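Local coordinates for protein glucose-6-phosphate isomerase (Plasmodium falciparum, PDB 3QKI) that probably catalyses the reversible isomerisation of alpha-D-glucose 6-phosphate to beta-D-fructose 6-phosphate, an early step of glycolysis, at residues K76-L81 and P357-L362; R70-E75 and F371-V376. All coordinates share one frame; numbering follows the deposited sequence.

In the fold
Contact 1 packs helix 75-87 against helix 356-371, and contact 2 joins the elements at one end of each: the loop leading into the first helix and the turn between the second helix and strand 375-380. In sequence, both segments of contact 1 fall between those of contact 2, and the centres of the two contacts lie about 11 Å apart. Y73 connects them directly. Its ring packs on L78, with Y73 CZ 3.9 Å from L78 CD1, and on L81, while Y73 OH and T363 OG1, just beyond segment 357-362, share a hydrogen bond. Both contacts sit about 22 Å from the centre of the chain and away from the residues that bind fructose 6-phosphate.

Contact 1: residues K76-L81 and P357-L362; sequences KTLNKL and PVLLAL
L362 pushes its side chain at the backbone of L81 from the neighbouring helix. From its CB, CG turns to lie anti to the carbonyl carbon (chi1 -73°), and both methyls beyond it come up to L81 O from one side. CD2 is the nearer, 3.3 Å from L81 O, and also lies 4.2 Å from L81 CB; CD1 reaches the same oxygen at 3.9 Å. The branched tip thus rests on the C=O of L81 as much as on its side chain. In return, L81 CD2 approaches L362 O at 3.9 Å, so each leucine packs its methyls against the other's carbonyl. These are van der Waals contacts, part methyl on carbonyl and part methyl on methylene, between two helices, 75-87 and 356-371, in the phosphoglucose isomerase fold; the second leads into strand 375-380 of the six-stranded mixed sheet. One turn back on each helix, L78 and L359 meet by their methyls, L78 CD1 to L359 CD2 at 4.2 Å, the two side chains crossing at about a right angle. L78 gets there with CG anti to its own N (chi1 -172°), which swings the isobutyl group across to the other helix although its CB does not aim there. All four leucines are buried. Helix 27-39 packs on L81 through L32, and helix 523-543 meets L362 through L543.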
# COMPACT_ATOMS: atom_id res chain seq x y z
N LYS A 76 -10.88 16.74 -29.78
CA LYS A 76 -11.14 18.18 -29.64
C LYS A 76 -10.95 18.65 -28.20
O LYS A 76 -10.38 19.72 -27.97
CB LYS A 76 -12.57 18.50 -30.09
CG LYS A 76 -12.68 19.69 -31.00
CD LYS A 76 -12.60 19.22 -32.45
CE LYS A 76 -13.64 19.88 -33.31
NZ LYS A 76 -13.90 19.11 -34.56
N THR A 77 -11.44 17.86 -27.22
CA THR A 77 -11.29 18.20 -25.79
C THR A 77 -9.82 18.06 -25.36
O THR A 77 -9.33 18.89 -24.58
CB THR A 77 -12.29 17.46 -24.92
OG1 THR A 77 -13.60 17.77 -25.37
CG2 THR A 77 -12.17 17.84 -23.42
N LEU A 78 -9.10 17.07 -25.90
CA LEU A 78 -7.68 16.92 -25.56
C LEU A 78 -6.90 18.10 -26.14
O LEU A 78 -5.99 18.59 -25.50
CB LEU A 78 -7.12 15.57 -26.03
CG LEU A 78 -5.68 15.24 -25.57
CD1 LEU A 78 -5.54 15.31 -24.06
CD2 LEU A 78 -5.23 13.90 -26.11
N ASN A 79 -7.29 18.60 -27.33
CA ASN A 79 -6.65 19.78 -27.94
C ASN A 79 -6.87 21.00 -27.07
O ASN A 79 -5.94 21.80 -26.92
CB ASN A 79 -7.15 20.02 -29.37
CG ASN A 79 -6.66 18.99 -30.37
OD1 ASN A 79 -5.76 18.19 -30.09
ND2 ASN A 79 -7.27 18.96 -31.54
N LYS A 80 -8.05 21.10 -26.42
CA LYS A 80 -8.32 22.21 -25.51
C LYS A 80 -7.45 22.11 -24.26
O LYS A 80 -6.99 23.13 -23.76
CB LYS A 80 -9.81 22.30 -25.14
CG LYS A 80 -10.19 23.53 -24.31
CD LYS A 80 -9.97 24.85 -25.04
CE LYS A 80 -10.67 24.97 -26.39
NZ LYS A 80 -10.39 26.28 -27.02
N LEU A 81 -7.20 20.86 -23.78
CA LEU A 81 -6.30 20.64 -22.63
C LEU A 81 -4.89 21.14 -22.99
O LEU A 81 -4.25 21.77 -22.16
CB LEU A 81 -6.29 19.15 -22.21
CG LEU A 81 -7.46 18.73 -21.31
CD1 LEU A 81 -7.57 17.22 -21.25
CD2 LEU A 81 -7.32 19.30 -19.90
N PRO A 357 4.60 12.63 -20.79
CA PRO A 357 4.33 13.07 -19.40
C PRO A 357 3.36 14.25 -19.32
O PRO A 357 2.59 14.35 -18.36
CB PRO A 357 5.71 13.50 -18.88
CG PRO A 357 6.70 12.94 -19.84
CD PRO A 357 6.04 12.77 -21.14
N VAL A 358 3.40 15.17 -20.31
CA VAL A 358 2.49 16.31 -20.33
C VAL A 358 1.04 15.84 -20.52
O VAL A 358 0.15 16.27 -19.77
CB VAL A 358 2.92 17.40 -21.35
CG1 VAL A 358 1.78 18.41 -21.59
CG2 VAL A 358 4.18 18.12 -20.87
N LEU A 359 0.81 14.95 -21.50
CA LEU A 359 -0.53 14.40 -21.78
C LEU A 359 -1.06 13.61 -20.58
O LEU A 359 -2.25 13.66 -20.29
CB LEU A 359 -0.50 13.52 -23.04
CG LEU A 359 -0.25 14.28 -24.37
CD1 LEU A 359 -0.04 13.29 -25.52
CD2 LEU A 359 -1.39 15.23 -24.67
N LEU A 360 -0.17 12.92 -19.85
CA LEU A 360 -0.54 12.16 -18.65
C LEU A 360 -0.93 13.13 -17.53
O LEU A 360 -1.94 12.94 -16.87
CB LEU A 360 0.62 11.24 -18.24
CG LEU A 360 0.32 10.18 -17.17
CD1 LEU A 360 -0.85 9.26 -17.60
CD2 LEU A 360 1.53 9.30 -16.92
N ALA A 361 -0.17 14.22 -17.35
CA ALA A 361 -0.48 15.27 -16.36
C ALA A 361 -1.79 15.98 -16.72
O ALA A 361 -2.61 16.22 -15.84
CB ALA A 361 0.68 16.30 -16.31
N LEU A 362 -2.01 16.29 -18.02
CA LEU A 362 -3.26 16.94 -18.48
C LEU A 362 -4.48 16.08 -18.21
O LEU A 362 -5.51 16.59 -17.79
CB LEU A 362 -3.19 17.32 -19.96
CG LEU A 362 -2.28 18.52 -20.34
CD1 LEU A 362 -2.08 18.57 -21.84
CD2 LEU A 362 -2.87 19.81 -19.88

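Contact 2: residues R70-E75 and F371-V376; sequences RQRYSE and FDYKNV
R72 crosses the F371 ring at about a right angle, over its CE2-CZ rim. Its CB sits 3.8 Å from F371 CZ, its CD the same distance from F371 CE2, and its NH1 3.6 Å from that CE2. CB and CD lie off the ring plane, while NH1 comes in at the edge, near the plane; the guanidinium is turned 48° from the ring. The bend at chi3 (72°) brings NE and NH1 round to the CE2 edge. NH1 then continues toward Y373: Y373 OH stands 4.4 Å away, near the guanidinium plane, too far for a direct bond, and a water spans the gap. That water lies 2.6 Å from Y373 OH and accepts a weak bond from R72 NH1 at 3.0 Å. The firmer anchor is R72 NH2, which hydrogen-bonds K42 O. Within its own turn the Y373 ring carries F371 CB on one face, 3.5 Å above the plane and offset toward the rim. R72 O accepts a bond from Y366 OH on helix 356-371. Around R72, Y73 N bonds Q71 O, the bond that closes an inverse gamma turn; it lies in the connection from strand 64-70 to helix 75-87, packed against the helix-to-strand turn that enters strand 375-380 of the same mixed sheet.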
# COMPACT_ATOMS: atom_id res chain seq x y z
N ARG A 70 -9.12 5.37 -23.23
CA ARG A 70 -10.20 5.13 -22.29
C ARG A 70 -10.31 6.28 -21.30
O ARG A 70 -10.56 6.06 -20.13
CB ARG A 70 -10.08 3.76 -21.59
CG ARG A 70 -10.13 2.60 -22.57
CD ARG A 70 -9.58 1.35 -21.93
NE ARG A 70 -9.32 0.33 -22.92
CZ ARG A 70 -8.27 0.32 -23.74
NH1 ARG A 70 -7.36 1.29 -23.69
NH2 ARG A 70 -8.15 -0.64 -24.65
N GLN A 71 -10.12 7.50 -21.79
CA GLN A 71 -10.30 8.74 -21.02
C GLN A 71 -11.48 9.47 -21.63
O GLN A 71 -11.71 9.39 -22.85
CB GLN A 71 -9.02 9.62 -21.02
CG GLN A 71 -7.83 8.95 -20.32
CD GLN A 71 -7.99 8.78 -18.83
OE1 GLN A 71 -8.76 9.48 -18.16
NE2 GLN A 71 -7.25 7.87 -18.28
N ARG A 72 -12.24 10.16 -20.80
CA ARG A 72 -13.48 10.82 -21.20
C ARG A 72 -13.33 12.14 -21.96
O ARG A 72 -13.82 13.19 -21.55
CB ARG A 72 -14.46 10.90 -20.01
CG ARG A 72 -14.74 9.55 -19.37
CD ARG A 72 -15.94 9.60 -18.46
NE ARG A 72 -17.18 9.70 -19.24
CZ ARG A 72 -18.39 9.91 -18.72
NH1 ARG A 72 -18.55 10.05 -17.42
NH2 ARG A 72 -19.45 9.97 -19.52
N TYR A 73 -12.65 12.08 -23.09
CA TYR A 73 -12.47 13.22 -23.98
C TYR A 73 -12.40 12.82 -25.43
O TYR A 73 -11.87 11.76 -25.77
CB TYR A 73 -11.25 14.12 -23.60
CG TYR A 73 -9.95 13.45 -23.21
CD1 TYR A 73 -9.30 13.77 -22.01
CD2 TYR A 73 -9.27 12.61 -24.10
CE1 TYR A 73 -8.09 13.19 -21.66
CE2 TYR A 73 -8.07 12.02 -23.76
CZ TYR A 73 -7.47 12.33 -22.54
OH TYR A 73 -6.27 11.77 -22.20
N SER A 74 -12.89 13.71 -26.28
CA SER A 74 -12.77 13.60 -27.73
C SER A 74 -11.36 14.16 -28.05
O SER A 74 -10.72 14.76 -27.17
CB SER A 74 -13.83 14.45 -28.40
OG SER A 74 -13.58 15.83 -28.18
N GLU A 75 -10.90 14.03 -29.31
CA GLU A 75 -9.62 14.63 -29.70
C GLU A 75 -9.69 16.16 -29.56
O GLU A 75 -8.69 16.80 -29.21
CB GLU A 75 -9.26 14.27 -31.14
CG GLU A 75 -8.98 12.80 -31.34
CD GLU A 75 -9.26 12.33 -32.75
OE1 GLU A 75 -10.40 11.88 -33.02
OE2 GLU A 75 -8.33 12.43 -33.58
N PHE A 371 -14.15 16.32 -13.42
CA PHE A 371 -14.99 15.17 -13.04
C PHE A 371 -15.00 14.98 -11.54
O PHE A 371 -15.75 14.14 -11.04
CB PHE A 371 -14.51 13.91 -13.76
CG PHE A 371 -14.95 13.83 -15.19
CD1 PHE A 371 -14.28 14.53 -16.19
CD2 PHE A 371 -16.04 13.05 -15.55
CE1 PHE A 371 -14.71 14.48 -17.51
CE2 PHE A 371 -16.45 12.97 -16.89
CZ PHE A 371 -15.79 13.70 -17.86
N ASP A 372 -14.14 15.73 -10.83
CA ASP A 372 -13.99 15.67 -9.38
C ASP A 372 -13.54 14.28 -8.90
O ASP A 372 -13.96 13.81 -7.82
CB ASP A 372 -15.24 16.22 -8.67
CG ASP A 372 -14.94 16.98 -7.40
OD1 ASP A 372 -15.61 16.73 -6.39
OD2 ASP A 372 -14.04 17.86 -7.42
N TYR A 373 -12.71 13.61 -9.72
CA TYR A 373 -12.11 12.30 -9.40
C TYR A 373 -10.81 12.56 -8.63
O TYR A 373 -9.76 12.85 -9.22
CB TYR A 373 -11.86 11.49 -10.68
CG TYR A 373 -13.12 11.09 -11.43
CD1 TYR A 373 -14.35 11.00 -10.77
CD2 TYR A 373 -13.08 10.78 -12.78
CE1 TYR A 373 -15.50 10.63 -11.46
CE2 TYR A 373 -14.22 10.39 -13.47
CZ TYR A 373 -15.44 10.33 -12.80
OH TYR A 373 -16.59 9.98 -13.47
N LYS A 374 -10.92 12.55 -7.31
CA LYS A 374 -9.82 12.88 -6.39
C LYS A 374 -8.91 11.71 -5.99
O LYS A 374 -8.14 11.81 -5.02
CB LYS A 374 -10.36 13.62 -5.17
CG LYS A 374 -11.18 14.87 -5.50
CD LYS A 374 -11.39 15.66 -4.22
CE LYS A 374 -12.77 16.24 -4.13
NZ LYS A 374 -12.84 17.30 -3.10
N ASN A 375 -8.94 10.63 -6.77
CA ASN A 375 -8.09 9.47 -6.50
C ASN A 375 -7.42 8.99 -7.77
O ASN A 375 -7.94 9.24 -8.85
CB ASN A 375 -8.90 8.31 -5.91
CG ASN A 375 -9.43 8.56 -4.55
OD1 ASN A 375 -8.75 8.40 -3.55
ND2 ASN A 375 -10.66 8.99 -4.49
N VAL A 376 -6.27 8.30 -7.63
CA VAL A 376 -5.56 7.66 -8.74
C VAL A 376 -5.13 6.30 -8.20
O VAL A 376 -4.47 6.24 -7.15
CB VAL A 376 -4.31 8.43 -9.27
CG1 VAL A 376 -3.56 7.60 -10.32
CG2 VAL A 376 -4.68 9.80 -9.83
O HOH W 1 -17.30 8.29 -15.33